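Local coordinates for protein Bpsl2520 (Burkholderia pseudomallei K96243, PDB 6F03) that is a secreted antigen and putative exported protein of the DUF2059 family whose molecular function is not established, at residues 36-50 / 129-143. Sequence-based numbering, arbitrary orientation.
Sequences APIDADKKAAIKDLL and QYDAYAKYYSTSEIK
Lys42 NZ donates to two backbone carbonyls, Ala134 O and Tyr137 O, each 2.7 Å away. Both bonds lie in the carbonyl plane, that to Ala134 O on a lone pair with a C=O...N angle of 128°, that to Tyr137 O straighter at 156°. The extended Lys42 chain, with chi1 at -170° setting CG opposite the backbone N, runs past Thr139 OG1 to the C-terminal end of helix 119-136, where the ammonium probably meets the negative pole of the helix dipole. Lys43 NZ sits over one face of the Tyr130 ring in a cation-pi contact, 4.3 Å from the centroid, its chain, extended as far as CE, bending at chi4. Leu50 CD1 takes the opposite face as a CH-pi partner, and Lys47 CB lies 3.0 Å from Tyr130 OH. The all-helical chain here packs helix 40-52 into the corner between helices 119-136 and 139-150, the latter opened by a Ser138-Glu141 capping box, in knobs-into-holes fashion. Tyr130 fits among Lys43, Ile46, Lys47 and Leu50; Ile46 among Tyr130, Tyr133, Ala134 and Ile142. Ile46 CG1 and Ile142 CD1, 3.4 Å apart, are unusually tight. Ile142 CG2 turns to Ala45 CB and Leu49 CD2, which also reaches Tyr133 CE1. Just before helix 40-52, Ile38 CG1 rests on Ala134 CB at 4.0 Å. Beyond the corner, the Tyr133 and Tyr137 hydroxyls hydrogen-bond Gln161 NE2 and OE1, respectively, of the second subunit.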
loop_
_atom_site.group_PDB
_atom_site.type_symbol
_atom_site.label_atom_id
_atom_site.label_comp_id
_atom_site.label_asym_id
_atom_site.label_seq_id
_atom_site.Cartn_x
_atom_site.Cartn_y
_atom_site.Cartn_z
ATOM N N ALA B 36 0.423 3.039 26.912
ATOM C CA ALA B 36 -0.149 3.302 28.229
ATOM C C ALA B 36 -0.739 2.047 28.868
ATOM O O ALA B 36 -0.985 1.039 28.198
ATOM C CB ALA B 36 -1.240 4.375 28.131
ATOM N N PRO B 37 -0.991 2.102 30.181
ATOM C CA PRO B 37 -1.600 0.965 30.897
ATOM C C PRO B 37 -3.093 0.844 30.612
ATOM O O PRO B 37 -3.824 1.835 30.658
ATOM C CB PRO B 37 -1.341 1.285 32.378
ATOM C CG PRO B 37 -0.457 2.496 32.409
ATOM C CD PRO B 37 -0.603 3.190 31.095
ATOM N N ILE B 38 -3.522 -0.354 30.219
ATOM C CA ILE B 38 -4.924 -0.635 29.904
ATOM C C ILE B 38 -5.611 -1.124 31.178
ATOM O O ILE B 38 -5.160 -2.094 31.797
ATOM C CB ILE B 38 -5.043 -1.687 28.787
ATOM C CG1 ILE B 38 -4.253 -1.274 27.540
ATOM C CG2 ILE B 38 -6.499 -1.938 28.427
ATOM C CD1 ILE B 38 -4.062 -2.411 26.534
ATOM N N ASP B 39 -6.710 -0.479 31.569
ATOM C CA ASP B 39 -7.413 -0.952 32.759
ATOM C C ASP B 39 -8.054 -2.322 32.501
ATOM O O ASP B 39 -8.258 -2.743 31.361
ATOM C CB ASP B 39 -8.481 0.044 33.217
ATOM C CG ASP B 39 -9.551 0.281 32.180
ATOM O OD1 ASP B 39 -9.296 1.028 31.216
ATOM O OD2 ASP B 39 -10.655 -0.281 32.334
ATOM N N ALA B 40 -8.394 -3.009 33.591
ATOM C CA ALA B 40 -8.721 -4.427 33.502
ATOM C C ALA B 40 -9.980 -4.678 32.670
ATOM O O ALA B 40 -10.006 -5.595 31.837
ATOM C CB ALA B 40 -8.883 -5.009 34.909
ATOM N N ASP B 41 -11.023 -3.864 32.857
ATOM C CA ASP B 41 -12.271 -4.117 32.149
ATOM C C ASP B 41 -12.139 -3.788 30.671
ATOM O O ASP B 41 -12.747 -4.461 29.827
ATOM C CB ASP B 41 -13.416 -3.316 32.781
ATOM C CG ASP B 41 -13.745 -3.789 34.188
ATOM O OD1 ASP B 41 -13.530 -4.994 34.471
ATOM O OD2 ASP B 41 -14.198 -2.952 35.010
ATOM N N LYS B 42 -11.327 -2.784 30.340
ATOM C CA LYS B 42 -11.053 -2.484 28.940
ATOM C C LYS B 42 -10.206 -3.579 28.289
ATOM O O LYS B 42 -10.473 -3.974 27.149
ATOM C CB LYS B 42 -10.377 -1.119 28.819
ATOM C CG LYS B 42 -10.277 -0.619 27.381
ATOM C CD LYS B 42 -9.928 0.864 27.344
ATOM C CE LYS B 42 -10.083 1.406 25.942
ATOM N NZ LYS B 42 -9.752 2.854 25.851
ATOM N N LYS B 43 -9.185 -4.081 28.991
ATOM C CA LYS B 43 -8.373 -5.163 28.443
ATOM C C LYS B 43 -9.232 -6.380 28.107
ATOM O O LYS B 43 -9.129 -6.947 27.011
ATOM C CB LYS B 43 -7.261 -5.543 29.422
ATOM C CG LYS B 43 -6.290 -6.609 28.877
ATOM C CD LYS B 43 -5.182 -6.964 29.875
ATOM C CE LYS B 43 -4.362 -8.182 29.422
ATOM N NZ LYS B 43 -3.592 -7.997 28.161
ATOM N N ALA B 44 -10.092 -6.793 29.040
ATOM C CA ALA B 44 -10.933 -7.958 28.788
ATOM C C ALA B 44 -11.885 -7.717 27.626
ATOM O O ALA B 44 -12.187 -8.640 26.871
ATOM C CB ALA B 44 -11.710 -8.331 30.051
ATOM N N ALA B 45 -12.358 -6.487 27.450
ATOM C CA ALA B 45 -13.225 -6.214 26.308
ATOM C C ALA B 45 -12.448 -6.310 25.003
ATOM O O ALA B 45 -12.927 -6.891 24.021
ATOM C CB ALA B 45 -13.876 -4.833 26.462
ATOM N N ILE B 46 -11.224 -5.782 24.986
ATOM C CA ILE B 46 -10.419 -5.849 23.778
ATOM C C ILE B 46 -10.061 -7.289 23.451
ATOM O O ILE B 46 -10.054 -7.693 22.278
ATOM C CB ILE B 46 -9.173 -4.962 23.909
ATOM C CG1 ILE B 46 -9.594 -3.490 23.887
ATOM C CG2 ILE B 46 -8.208 -5.289 22.806
ATOM C CD1 ILE B 46 -8.498 -2.491 24.327
ATOM N N LYS B 47 -9.743 -8.083 24.466
ATOM C CA LYS B 47 -9.460 -9.486 24.203
ATOM C C LYS B 47 -10.629 -10.160 23.479
ATOM O O LYS B 47 -10.417 -10.935 22.542
ATOM C CB LYS B 47 -9.117 -10.200 25.514
ATOM C CG LYS B 47 -8.850 -11.692 25.371
ATOM C CD LYS B 47 -8.661 -12.305 26.738
ATOM C CE LYS B 47 -8.468 -13.799 26.665
ATOM N NZ LYS B 47 -8.932 -14.423 27.942
ATOM N N ASP B 48 -11.872 -9.886 23.899
ATOM C CA ASP B 48 -13.017 -10.436 23.174
ATOM C C ASP B 48 -13.139 -9.852 21.766
ATOM O O ASP B 48 -13.481 -10.574 20.822
ATOM C CB ASP B 48 -14.306 -10.235 23.963
ATOM C CG ASP B 48 -14.412 -11.190 25.146
ATOM O OD1 ASP B 48 -13.602 -12.145 25.211
ATOM O OD2 ASP B 48 -15.319 -11.008 25.992
ATOM N N LEU B 49 -12.849 -8.561 21.588
ATOM C CA LEU B 49 -12.915 -7.992 20.245
ATOM C C LEU B 49 -11.874 -8.629 19.332
ATOM O O LEU B 49 -12.173 -8.978 18.191
ATOM C CB LEU B 49 -12.735 -6.477 20.288
ATOM C CG LEU B 49 -12.807 -5.807 18.911
ATOM C CD1 LEU B 49 -14.026 -6.269 18.192
ATOM C CD2 LEU B 49 -12.834 -4.302 19.026
ATOM N N LEU B 50 -10.634 -8.766 19.817
ATOM C CA LEU B 50 -9.569 -9.377 19.018
ATOM C C LEU B 50 -9.930 -10.800 18.587
ATOM O O LEU B 50 -9.646 -11.209 17.454
ATOM C CB LEU B 50 -8.259 -9.368 19.812
ATOM C CG LEU B 50 -7.643 -7.964 20.019
ATOM C CD1 LEU B 50 -6.352 -8.031 20.824
ATOM C CD2 LEU B 50 -7.425 -7.285 18.674
ATOM N N GLN B 129 -1.773 -4.436 18.769
ATOM C CA GLN B 129 -3.211 -4.363 18.511
ATOM C C GLN B 129 -3.978 -3.928 19.754
ATOM O O GLN B 129 -4.870 -3.071 19.668
ATOM C CB GLN B 129 -3.730 -5.710 17.991
ATOM C CG GLN B 129 -3.241 -6.063 16.581
ATOM C CD GLN B 129 -3.576 -7.511 16.175
ATOM O OE1 GLN B 129 -3.474 -8.436 16.990
ATOM N NE2 GLN B 129 -3.997 -7.698 14.918
ATOM N N TYR B 130 -3.647 -4.485 20.925
ATOM C CA TYR B 130 -4.292 -4.009 22.148
ATOM C C TYR B 130 -4.124 -2.504 22.291
ATOM O O TYR B 130 -5.098 -1.773 22.530
ATOM C CB TYR B 130 -3.711 -4.701 23.389
ATOM C CG TYR B 130 -4.372 -6.005 23.765
ATOM C CD1 TYR B 130 -3.969 -7.221 23.184
ATOM C CD2 TYR B 130 -5.398 -6.031 24.702
ATOM C CE1 TYR B 130 -4.583 -8.433 23.533
ATOM C CE2 TYR B 130 -6.024 -7.225 25.055
ATOM C CZ TYR B 130 -5.617 -8.418 24.469
ATOM O OH TYR B 130 -6.245 -9.590 24.834
ATOM N N ASP B 131 -2.877 -2.031 22.164
ATOM C CA ASP B 131 -2.576 -0.615 22.369
ATOM C C ASP B 131 -3.301 0.255 21.349
ATOM O O ASP B 131 -3.887 1.289 21.705
ATOM C CB ASP B 131 -1.059 -0.386 22.308
ATOM C CG ASP B 131 -0.321 -0.996 23.510
ATOM O OD1 ASP B 131 -0.977 -1.224 24.558
ATOM O OD2 ASP B 131 0.912 -1.273 23.399
ATOM N N ALA B 132 -3.317 -0.163 20.078
ATOM C CA ALA B 132 -4.018 0.645 19.084
ATOM C C ALA B 132 -5.522 0.739 19.392
ATOM O O ALA B 132 -6.115 1.821 19.285
ATOM C CB ALA B 132 -3.794 0.070 17.687
ATOM N N TYR B 133 -6.164 -0.380 19.760
ATOM C CA TYR B 133 -7.597 -0.307 20.056
ATOM C C TYR B 133 -7.868 0.521 21.302
ATOM O O TYR B 133 -8.822 1.298 21.335
ATOM C CB TYR B 133 -8.210 -1.703 20.202
ATOM C CG TYR B 133 -8.607 -2.247 18.853
ATOM C CD1 TYR B 133 -9.799 -1.847 18.247
ATOM C CD2 TYR B 133 -7.757 -3.110 18.147
ATOM C CE1 TYR B 133 -10.157 -2.322 16.985
ATOM C CE2 TYR B 133 -8.094 -3.588 16.895
ATOM C CZ TYR B 133 -9.292 -3.192 16.315
ATOM O OH TYR B 133 -9.618 -3.653 15.060
ATOM N N ALA B 134 -7.038 0.376 22.335
ATOM C CA ALA B 134 -7.281 1.110 23.572
ATOM C C ALA B 134 -7.143 2.613 23.368
ATOM O O ALA B 134 -7.769 3.399 24.090
ATOM C CB ALA B 134 -6.322 0.626 24.663
ATOM N N LYS B 135 -6.287 3.017 22.431
ATOM C CA LYS B 135 -6.015 4.427 22.173
ATOM C C LYS B 135 -7.174 5.129 21.472
ATOM O O LYS B 135 -7.463 6.294 21.764
ATOM C CB LYS B 135 -4.744 4.545 21.338
ATOM C CG LYS B 135 -4.376 5.944 20.873
ATOM C CD LYS B 135 -3.072 5.847 20.068
ATOM C CE LYS B 135 -2.668 7.158 19.427
ATOM N NZ LYS B 135 -1.440 6.954 18.589
ATOM N N TYR B 136 -7.817 4.472 20.512
ATOM C CA TYR B 136 -8.813 5.161 19.701
ATOM C C TYR B 136 -10.259 4.854 20.106
ATOM O O TYR B 136 -11.174 5.546 19.651
ATOM C CB TYR B 136 -8.600 4.828 18.219
ATOM C CG TYR B 136 -7.335 5.418 17.650
ATOM C CD1 TYR B 136 -7.245 6.783 17.329
ATOM C CD2 TYR B 136 -6.213 4.624 17.446
ATOM C CE1 TYR B 136 -6.059 7.324 16.816
ATOM C CE2 TYR B 136 -5.045 5.157 16.931
ATOM C CZ TYR B 136 -4.977 6.501 16.617
ATOM O OH TYR B 136 -3.801 7.003 16.108
ATOM N N TYR B 137 -10.498 3.846 20.938
ATOM C CA TYR B 137 -11.865 3.456 21.252
ATOM C C TYR B 137 -12.058 3.411 22.757
ATOM O O TYR B 137 -11.157 3.026 23.506
ATOM C CB TYR B 137 -12.218 2.083 20.671
ATOM C CG TYR B 137 -12.369 2.007 19.156
ATOM C CD1 TYR B 137 -13.410 2.645 18.495
ATOM C CD2 TYR B 137 -11.498 1.257 18.402
ATOM C CE1 TYR B 137 -13.557 2.545 17.108
ATOM C CE2 TYR B 137 -11.638 1.149 17.033
ATOM C CZ TYR B 137 -12.657 1.778 16.383
ATOM O OH TYR B 137 -12.779 1.626 15.001
ATOM N N SER B 138 -13.255 3.786 23.194
ATOM C CA SER B 138 -13.598 3.600 24.591
ATOM C C SER B 138 -14.017 2.150 24.835
ATOM O O SER B 138 -14.330 1.404 23.905
ATOM C CB SER B 138 -14.726 4.561 24.996
ATOM O OG SER B 138 -15.968 4.160 24.412
ATOM N N THR B 139 -14.035 1.763 26.114
ATOM C CA THR B 139 -14.486 0.430 26.499
ATOM C C THR B 139 -15.886 0.132 25.973
ATOM O O THR B 139 -16.162 -0.971 25.498
ATOM C CB THR B 139 -14.469 0.289 28.024
ATOM O OG1 THR B 139 -13.157 0.580 28.519
ATOM C CG2 THR B 139 -14.810 -1.131 28.421
ATOM N N SER B 140 -16.789 1.097 26.045
ATOM C CA SER B 140 -18.137 0.841 25.563
ATOM C C SER B 140 -18.168 0.723 24.040
ATOM O O SER B 140 -18.948 -0.067 23.493
ATOM C CB SER B 140 -19.080 1.942 26.071
ATOM O OG SER B 140 -20.380 1.802 25.534
ATOM N N GLU B 141 -17.319 1.475 23.337
ATOM C CA GLU B 141 -17.265 1.332 21.883
ATOM C C GLU B 141 -16.670 -0.015 21.483
ATOM O O GLU B 141 -17.109 -0.636 20.509
ATOM C CB GLU B 141 -16.466 2.475 21.262
ATOM C CG GLU B 141 -17.175 3.834 21.325
ATOM C CD GLU B 141 -16.233 5.022 21.100
ATOM O OE1 GLU B 141 -14.996 4.833 21.158
ATOM O OE2 GLU B 141 -16.729 6.146 20.868
ATOM N N ILE B 142 -15.667 -0.476 22.219
ATOM C CA ILE B 142 -15.116 -1.803 21.961
ATOM C C ILE B 142 -16.187 -2.877 22.131
ATOM O O ILE B 142 -16.228 -3.862 21.377
ATOM C CB ILE B 142 -13.878 -2.033 22.848
ATOM C CG1 ILE B 142 -12.760 -1.094 22.384
ATOM C CG2 ILE B 142 -13.433 -3.479 22.811
ATOM C CD1 ILE B 142 -11.681 -0.852 23.414
ATOM N N LYS B 143 -17.053 -2.729 23.136
ATOM C CA LYS B 143 -18.113 -3.718 23.313
ATOM C C LYS B 143 -19.142 -3.652 22.185
ATOM O O LYS B 143 -19.578 -4.697 21.681
ATOM C CB LYS B 143 -18.776 -3.553 24.679
ATOM C CG LYS B 143 -17.869 -3.945 25.842
ATOM C CD LYS B 143 -18.639 -3.861 27.168
ATOM C CE LYS B 143 -17.767 -4.254 28.348
ATOM N NZ LYS B 143 -18.435 -3.940 29.641
#